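Local coordinates for protein beta-galactosidase (PDB 3OG2) that probably hydrolyses terminal non-reducing beta-D-galactose residues from beta-D-galactosides, as a family 35 glycoside hydrolase with a TIM-barrel domain, at residues G137-R140 / D145-H148; R349-I354 / D901-F906; A693-K696 / L701-S704. One frame throughout, in Å; residues are numbered along the deposited sequence. Where two conformers were deposited one is given.

Contact 1: G137-R140 / D145-H148; sequences GKLR and DYLH
In the TIM-barrel domain of this family 35 enzyme, the loop Gly-137 to Arg-140 lies against the first turn of helix 144-163, where Asp-145 and Tyr-146 meet it. The loop follows strand 110-116, so the pair is part of a strand-to-helix connection of the barrel. Asp-145 takes the polar share. Its OD2 accepts a hydrogen bond from Gly-137 N at 2.8 Å, on the syn side and 26° out of the carboxylate plane. The carboxylate is turned back over its own main chain: CG sits between the backbone N and the carbonyl carbon (chi1 47°). This lets OD1 take a weak second bond from Tyr-146 N. A CB on Gly-137 would come too close to Asp-145 OD1 as that carboxylate now stands. Tyr-146 carries the apolar share. Its CG is anti to the backbone N (chi1 169°), and the ring offers one face to the Leu-139 to Arg-140 peptide, which stands steeply to it with its N side nearest. Arg-140 N stands 3.3 Å above the ring plane, over its centre. Leu-139 CA packs over the same face as a CH-pi contact, 4.2 Å from the ring centroid. The Leu-139 side chain lies roughly perpendicular to that of Tyr-146. Arg-140 has positive phi and its side chain starts away from the helix. It forms a salt bridge with Glu-178, and its side chain lies about 5 Å from those of Asn-179 and Glu-180, which bind galactose in another structure of this protein. The loop therefore ends close to the sugar site. Leu-139 N donates to Asp-796 outside the pair. At the rim of the tyrosine ring, Leu-139 CD2 touches Tyr-146 CD1 at 3.7 Å.

Contact 2: R349-I354 / D901-F906; sequences REDRRI and DIPLSF
The guanidinium of Arg-352 and the carboxylate of Asp-901 lie with their planes only 10° apart, yet they meet mainly through water. The contact joins a type I beta turn, Arg-349 to Arg-352, of the TIM-barrel domain to strand 900-908 of the later of two all-beta domains of the same family type. Arg-352 NH2 is 3.7 Å from Asp-901 OD1, a long salt bridge. One water accepts from Arg-352 NH2 at 2.8 Å and donates to Asp-901 OD2. A second donates to Asp-901 OD1 and takes a weak bond from the same NH2. Both lie at the guanidinium edge, in its plane. The arginine has a closer mate outside the pair, since its NE forms a salt bridge with Asp-60. A third water donates both to Asp-351 O and to Asp-901 OD2. Beside this wet patch Pro-903 packs on an internal ion pair. Asp-351 OD1 accepts from Arg-353 N in an Asx turn, while OD2 accepts from Arg-353 NE at 2.8 Å and from NH2. These two N-H groups come side-on, with OD2 close to the guanidinium plane. The bend of Arg-353 at chi3 (-68°) turns its end back to the aspartate. With an alanine in place of Asp-351 the carboxylate is gone, and the Arg-353 charge would probably lose this mate and its guanidinium be freer to swing. Pro-903 CG meets Arg-353 CG, and Pro-903 CB rests 3.8 Å from Asp-351 OD2.

Contact 3: A693-K696 / L701-S704; sequences APLK and LYGS
The two backbones stay well apart, with Leu-695 CA and Leu-701 CA 8.7 Å from each other, and Tyr-702 spans the gap to Ala-693 and Leu-695. Both segments belong to one irregular loop of the earlier of the two all-beta domains, ahead of strand 713-720. Tyr-702 leaves its chain with CG anti to the carbonyl carbon (chi1 -61°), and its OH reaches the far segment. There it donates to Ala-693 O at 2.6 Å. The acceptor sits at the ring edge, in the ring plane. Seen from the carbonyl, the donor is tilted 44° out of the carbonyl plane and is not on a lone pair. A water donates to the same OH at 3.1 Å and accepts from Lys-696 N at 2.8 Å, so a second main-chain group is tied in. Leu-695 covers one face of the ring. Its CD2 lies 4.0 Å from the ring centroid in a CH-pi contact, and the two side chains run antiparallel alongside one another. Ala-693 CB adds a lighter touch on Tyr-702 CZ at 4.1 Å. Outside the pair, Pro-801 packs against both Ala-693 and Tyr-702. The hydroxyl gives one bond and receives one, so its proton has a set direction, and the one hydroxyl satisfies Ala-693 O directly and holds the water that accepts from Lys-696 N.

In the fold
From the N terminus, contact 1 comes first. It closes a short loop, four residues lying between its segments, inside the TIM-barrel domain. Contact 2 opens later in that domain at 349-354 and closes only at 901-906, after 546 residues. It ties the barrel to a late all-beta domain. Contact 3 is nested inside that long span and closes another four-residue loop, in an earlier all-beta domain. None cross. The centres of contacts 1 and 3 are about 19 Å apart, on the same side of the chain's centre, without touching; a bond from Arg-134 to Ser-704 O links their neighbourhoods. Contact 2 lies about 40 Å from contact 1, centre to centre.

Contact 1: G137-R140 / D145-H148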
loop_
_atom_site.group_PDB
_atom_site.type_symbol
_atom_site.label_atom_id
_atom_site.label_comp_id
_atom_site.label_asym_id
_atom_site.label_seq_id
_atom_site.Cartn_x
_atom_site.Cartn_y
_atom_site.Cartn_z
ATOM N N GLY A 137 16.741 -9.633 -25.505
ATOM C CA GLY A 137 17.104 -10.675 -24.536
ATOM C C GLY A 137 16.056 -10.883 -23.469
ATOM O O GLY A 137 15.176 -10.039 -23.215
ATOM N N LYS A 138 16.189 -12.030 -22.787
ATOM C CA LYS A 138 15.241 -12.330 -21.730
ATOM C C LYS A 138 15.431 -11.426 -20.503
ATOM O O LYS A 138 16.549 -11.223 -19.984
ATOM C CB LYS A 138 15.379 -13.791 -21.281
ATOM C CG LYS A 138 15.122 -14.788 -22.400
ATOM C CD LYS A 138 13.639 -14.962 -22.655
ATOM C CE LYS A 138 13.375 -16.077 -23.657
ATOM N NZ LYS A 138 14.360 -17.190 -23.555
ATOM N N LEU A 139 14.303 -10.903 -20.032
ATOM C CA LEU A 139 14.346 -9.982 -18.906
ATOM C C LEU A 139 14.682 -10.708 -17.623
ATOM O O LEU A 139 14.325 -11.901 -17.458
ATOM C CB LEU A 139 12.988 -9.253 -18.762
ATOM C CG LEU A 139 12.478 -8.624 -20.062
ATOM C CD1 LEU A 139 11.096 -8.023 -19.876
ATOM C CD2 LEU A 139 13.445 -7.619 -20.678
ATOM N N ARG A 140 15.367 -10.030 -16.694
ATOM C CA ARG A 140 15.743 -10.589 -15.394
ATOM C C ARG A 140 16.690 -11.770 -15.597
ATOM O O ARG A 140 16.695 -12.709 -14.805
ATOM C CB ARG A 140 14.549 -11.035 -14.530
ATOM C CG ARG A 140 13.564 -9.853 -14.323
ATOM C CD ARG A 140 12.327 -10.291 -13.572
ATOM N NE ARG A 140 12.705 -10.604 -12.162
ATOM C CZ ARG A 140 11.910 -11.330 -11.356
ATOM N NH1 ARG A 140 10.746 -11.815 -11.815
ATOM N NH2 ARG A 140 12.320 -11.564 -10.128
ATOM N N ASP A 145 21.826 -7.161 -23.169
ATOM C CA ASP A 145 20.985 -6.019 -23.555
ATOM C C ASP A 145 20.009 -5.650 -22.439
ATOM O O ASP A 145 19.788 -4.468 -22.175
ATOM C CB ASP A 145 20.240 -6.273 -24.867
ATOM C CG ASP A 145 19.562 -7.639 -24.947
ATOM O OD1 ASP A 145 19.684 -8.483 -24.037
ATOM O OD2 ASP A 145 18.850 -7.909 -25.944
ATOM N N TYR A 146 19.500 -6.625 -21.696
ATOM C CA TYR A 146 18.682 -6.379 -20.506
ATOM C C TYR A 146 19.546 -5.730 -19.433
ATOM O O TYR A 146 19.203 -4.677 -18.861
ATOM C CB TYR A 146 18.006 -7.677 -19.968
ATOM C CG TYR A 146 17.414 -7.344 -18.587
ATOM C CD1 TYR A 146 16.278 -6.521 -18.510
ATOM C CD2 TYR A 146 18.010 -7.793 -17.407
ATOM C CE1 TYR A 146 15.734 -6.203 -17.273
ATOM C CE2 TYR A 146 17.492 -7.457 -16.187
ATOM C CZ TYR A 146 16.351 -6.656 -16.123
ATOM O OH TYR A 146 15.860 -6.318 -14.881
ATOM N N LEU A 147 20.686 -6.351 -19.086
ATOM C CA LEU A 147 21.501 -5.835 -17.974
ATOM C C LEU A 147 21.870 -4.383 -18.212
ATOM O O LEU A 147 21.727 -3.503 -17.358
ATOM C CB LEU A 147 22.838 -6.601 -17.822
ATOM C CG LEU A 147 22.678 -8.024 -17.268
ATOM C CD1 LEU A 147 24.063 -8.591 -17.055
ATOM C CD2 LEU A 147 21.882 -8.059 -15.961
ATOM N N HIS A 148 22.356 -4.120 -19.445
ATOM C CA HIS A 148 22.844 -2.770 -19.669
ATOM C C HIS A 148 21.675 -1.801 -19.802
ATOM O O HIS A 148 21.829 -0.614 -19.476
ATOM C CB HIS A 148 23.807 -2.798 -20.858
ATOM C CG HIS A 148 25.020 -3.633 -20.556
ATOM N ND1 HIS A 148 25.673 -3.708 -19.347
ATOM C CD2 HIS A 148 25.680 -4.426 -21.431
ATOM C CE1 HIS A 148 26.706 -4.544 -19.467
ATOM N NE2 HIS A 148 26.704 -4.967 -20.698
#

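Contact 2: R349-I354 / D901-F906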
loop_
_atom_site.group_PDB
_atom_site.type_symbol
_atom_site.label_atom_id
_atom_site.label_comp_id
_atom_site.label_asym_id
_atom_site.label_seq_id
_atom_site.Cartn_x
_atom_site.Cartn_y
_atom_site.Cartn_z
ATOM N N ARG A 349 -6.385 3.215 4.997
ATOM C CA ARG A 349 -7.147 3.225 3.758
ATOM C C ARG A 349 -6.455 4.093 2.700
ATOM O O ARG A 349 -5.577 4.935 3.008
ATOM C CB ARG A 349 -8.503 3.855 3.999
ATOM C CG ARG A 349 -9.441 3.011 4.880
ATOM C CD ARG A 349 -10.755 3.778 4.966
ATOM N NE ARG A 349 -11.736 3.152 5.863
ATOM C CZ ARG A 349 -12.578 2.225 5.481
ATOM N NH1 ARG A 349 -12.599 1.758 4.218
ATOM N NH2 ARG A 349 -13.446 1.745 6.385
ATOM N N GLU A 350 -6.934 3.956 1.460
ATOM C CA GLU A 350 -6.426 4.758 0.342
ATOM C C GLU A 350 -6.536 6.235 0.600
ATOM O O GLU A 350 -5.684 6.991 0.164
ATOM C CB GLU A 350 -7.266 4.347 -0.884
ATOM C CG GLU A 350 -6.900 5.109 -2.142
ATOM C CD GLU A 350 -7.606 4.532 -3.365
ATOM O OE1 GLU A 350 -8.581 3.746 -3.182
ATOM O OE2 GLU A 350 -7.197 4.836 -4.515
ATOM N N ASP A 351 -7.613 6.643 1.303
ATOM C CA ASP A 351 -7.810 8.070 1.655
ATOM C C ASP A 351 -7.118 8.427 2.978
ATOM O O ASP A 351 -7.335 9.542 3.483
ATOM C CB ASP A 351 -9.295 8.393 1.628
ATOM C CG ASP A 351 -10.081 7.724 2.728
ATOM O OD1 ASP A 351 -9.504 7.072 3.627
ATOM O OD2 ASP A 351 -11.347 7.835 2.727
ATOM N N ARG A 352 -6.307 7.544 3.517
ATOM C CA ARG A 352 -5.407 7.688 4.676
ATOM C C ARG A 352 -6.170 7.584 6.004
ATOM O O ARG A 352 -5.566 7.810 7.066
ATOM C CB ARG A 352 -4.464 8.915 4.619
ATOM C CG ARG A 352 -3.835 9.062 3.227
ATOM C CD ARG A 352 -2.919 10.283 3.124
ATOM N NE ARG A 352 -3.603 11.463 3.619
ATOM C CZ ARG A 352 -4.564 12.139 3.022
ATOM N NH1 ARG A 352 -4.984 11.779 1.798
ATOM N NH2 ARG A 352 -5.084 13.188 3.668
ATOM N N ARG A 353 -7.442 7.209 5.971
ATOM C CA ARG A 353 -8.175 7.050 7.240
ATOM C C ARG A 353 -7.700 5.764 7.951
ATOM O O ARG A 353 -7.375 4.764 7.310
ATOM C CB ARG A 353 -9.690 6.987 7.054
ATOM C CG ARG A 353 -10.285 8.352 6.708
ATOM C CD ARG A 353 -11.795 8.206 6.547
ATOM N NE ARG A 353 -12.189 7.427 5.396
ATOM C CZ ARG A 353 -13.131 6.493 5.300
ATOM N NH1 ARG A 353 -13.911 6.083 6.312
ATOM N NH2 ARG A 353 -13.343 5.903 4.127
ATOM N N ILE A 354 -7.719 5.863 9.290
ATOM C CA ILE A 354 -7.268 4.772 10.161
ATOM C C ILE A 354 -8.386 4.354 11.103
ATOM O O ILE A 354 -8.238 4.126 12.296
ATOM C CB ILE A 354 -6.015 5.205 10.941
ATOM C CG1 ILE A 354 -6.219 6.520 11.727
ATOM C CG2 ILE A 354 -4.853 5.293 9.958
ATOM C CD1 ILE A 354 -5.105 6.783 12.706
ATOM N N ASP A 901 -9.167 17.375 8.232
ATOM C CA ASP A 901 -8.875 16.440 7.116
ATOM C C ASP A 901 -10.229 15.955 6.631
ATOM O O ASP A 901 -10.947 15.237 7.371
ATOM C CB ASP A 901 -7.996 15.340 7.661
ATOM C CG ASP A 901 -7.669 14.232 6.694
ATOM O OD1 ASP A 901 -8.145 14.259 5.539
ATOM O OD2 ASP A 901 -6.931 13.288 7.075
ATOM N N ILE A 902 -10.604 16.271 5.407
ATOM C CA ILE A 902 -11.919 15.919 4.862
ATOM C C ILE A 902 -11.668 15.136 3.583
ATOM O O ILE A 902 -11.509 15.748 2.522
ATOM C CB ILE A 902 -12.788 17.159 4.567
ATOM C CG1 ILE A 902 -12.966 18.042 5.812
ATOM C CG2 ILE A 902 -14.112 16.743 3.965
ATOM C CD1 ILE A 902 -13.454 19.456 5.544
ATOM N N PRO A 903 -11.629 13.824 3.600
ATOM C CA PRO A 903 -11.435 13.041 2.382
ATOM C C PRO A 903 -12.560 13.210 1.360
ATOM O O PRO A 903 -13.719 13.125 1.712
ATOM C CB PRO A 903 -11.400 11.603 2.908
ATOM C CG PRO A 903 -10.969 11.747 4.334
ATOM C CD PRO A 903 -11.676 12.997 4.822
ATOM N N LEU A 904 -12.158 13.440 0.102
ATOM C CA LEU A 904 -13.127 13.632 -0.994
ATOM C C LEU A 904 -12.986 12.556 -2.039
ATOM O O LEU A 904 -11.852 12.084 -2.305
ATOM C CB LEU A 904 -12.908 14.992 -1.670
ATOM C CG LEU A 904 -13.296 16.177 -0.755
ATOM C CD1 LEU A 904 -13.000 17.478 -1.520
ATOM C CD2 LEU A 904 -14.746 16.113 -0.312
ATOM N N SER A 905 -14.098 12.174 -2.682
ATOM C CA SER A 905 -14.010 11.175 -3.728
ATOM C C SER A 905 -15.091 11.443 -4.745
ATOM O O SER A 905 -16.068 12.144 -4.433
ATOM C CB SER A 905 -14.244 9.754 -3.185
ATOM O OG SER A 905 -15.429 9.774 -2.407
ATOM N N PHE A 906 -14.896 10.958 -5.925
ATOM C CA PHE A 906 -15.830 11.112 -7.038
ATOM C C PHE A 906 -16.579 9.808 -7.225
ATOM O O PHE A 906 -15.938 8.789 -7.376
ATOM C CB PHE A 906 -15.125 11.498 -8.335
ATOM C CG PHE A 906 -14.499 12.879 -8.254
ATOM C CD1 PHE A 906 -13.270 13.041 -7.641
ATOM C CD2 PHE A 906 -15.159 13.966 -8.797
ATOM C CE1 PHE A 906 -12.708 14.316 -7.540
ATOM C CE2 PHE A 906 -14.597 15.240 -8.683
ATOM C CZ PHE A 906 -13.376 15.401 -8.070
HETATM O O HOH W 1 -7.123 10.715 6.168
HETATM O O HOH W 2 -4.441 13.856 6.302
HETATM O O HOH W 3 -7.331 15.714 3.373
#

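Contact 3: A693-K696 / L701-S704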
loop_
_atom_site.group_PDB
_atom_site.type_symbol
_atom_site.label_atom_id
_atom_site.label_comp_id
_atom_site.label_asym_id
_atom_site.label_seq_id
_atom_site.Cartn_x
_atom_site.Cartn_y
_atom_site.Cartn_z
ATOM N N ALA A 693 6.428 -11.914 -28.834
ATOM C CA ALA A 693 5.274 -11.940 -29.714
ATOM C C ALA A 693 5.742 -11.644 -31.138
ATOM O O ALA A 693 5.572 -10.531 -31.623
ATOM C CB ALA A 693 4.207 -10.924 -29.269
ATOM N N PRO A 694 6.325 -12.611 -31.812
ATOM C CA PRO A 694 6.811 -12.406 -33.191
ATOM C C PRO A 694 5.693 -11.872 -34.064
ATOM O O PRO A 694 4.507 -12.201 -33.944
ATOM C CB PRO A 694 7.209 -13.819 -33.626
ATOM C CG PRO A 694 7.437 -14.589 -32.377
ATOM C CD PRO A 694 6.597 -13.986 -31.301
ATOM N N LEU A 695 6.055 -11.007 -35.021
ATOM C CA LEU A 695 5.009 -10.354 -35.803
ATOM C C LEU A 695 4.231 -11.348 -36.656
ATOM O O LEU A 695 4.833 -12.199 -37.318
ATOM C CB LEU A 695 5.636 -9.320 -36.753
ATOM C CG LEU A 695 6.174 -8.069 -36.060
ATOM C CD1 LEU A 695 6.703 -7.100 -37.128
ATOM C CD2 LEU A 695 5.102 -7.429 -35.184
ATOM N N LYS A 696 2.936 -11.185 -36.683
ATOM C CA LYS A 696 2.038 -11.866 -37.605
ATOM C C LYS A 696 1.624 -10.967 -38.772
ATOM O O LYS A 696 1.045 -11.388 -39.750
ATOM C CB LYS A 696 0.813 -12.336 -36.835
ATOM C CG LYS A 696 1.206 -13.311 -35.718
ATOM C CD LYS A 696 -0.046 -13.829 -35.002
ATOM C CE LYS A 696 0.274 -15.034 -34.105
ATOM N NZ LYS A 696 -0.906 -15.560 -33.391
ATOM N N LEU A 701 2.312 -3.379 -35.285
ATOM C CA LEU A 701 1.231 -2.548 -34.735
ATOM C C LEU A 701 1.210 -2.662 -33.229
ATOM O O LEU A 701 0.150 -2.624 -32.601
ATOM C CB LEU A 701 -0.097 -2.961 -35.388
ATOM C CG LEU A 701 -0.095 -2.765 -36.918
ATOM C CD1 LEU A 701 -1.353 -3.396 -37.502
ATOM C CD2 LEU A 701 -0.018 -1.316 -37.329
ATOM N N TYR A 702 2.410 -2.777 -32.662
ATOM C CA TYR A 702 2.601 -2.840 -31.208
ATOM C C TYR A 702 2.941 -1.446 -30.712
ATOM O O TYR A 702 3.963 -0.873 -31.160
ATOM C CB TYR A 702 3.761 -3.771 -30.863
ATOM C CG TYR A 702 3.603 -5.208 -31.288
ATOM C CD1 TYR A 702 2.393 -5.778 -31.703
ATOM C CD2 TYR A 702 4.747 -5.998 -31.237
ATOM C CE1 TYR A 702 2.340 -7.125 -32.063
ATOM C CE2 TYR A 702 4.676 -7.365 -31.587
ATOM C CZ TYR A 702 3.487 -7.907 -31.990
ATOM O OH TYR A 702 3.400 -9.238 -32.368
ATOM N N GLY A 703 2.167 -0.871 -29.781
ATOM C CA GLY A 703 2.447 0.484 -29.353
ATOM C C GLY A 703 3.878 0.718 -28.885
ATOM O O GLY A 703 4.519 1.734 -29.207
ATOM N N SER A 704 4.418 -0.243 -28.100
ATOM C CA SER A 704 5.725 0.026 -27.493
ATOM C C SER A 704 6.818 0.011 -28.543
ATOM O O SER A 704 7.903 0.589 -28.271
ATOM C CB SER A 704 6.059 -1.000 -26.398
ATOM O OG SER A 704 5.246 -0.758 -25.242
HETATM O O HOH W 4 1.876 -9.105 -35.095
#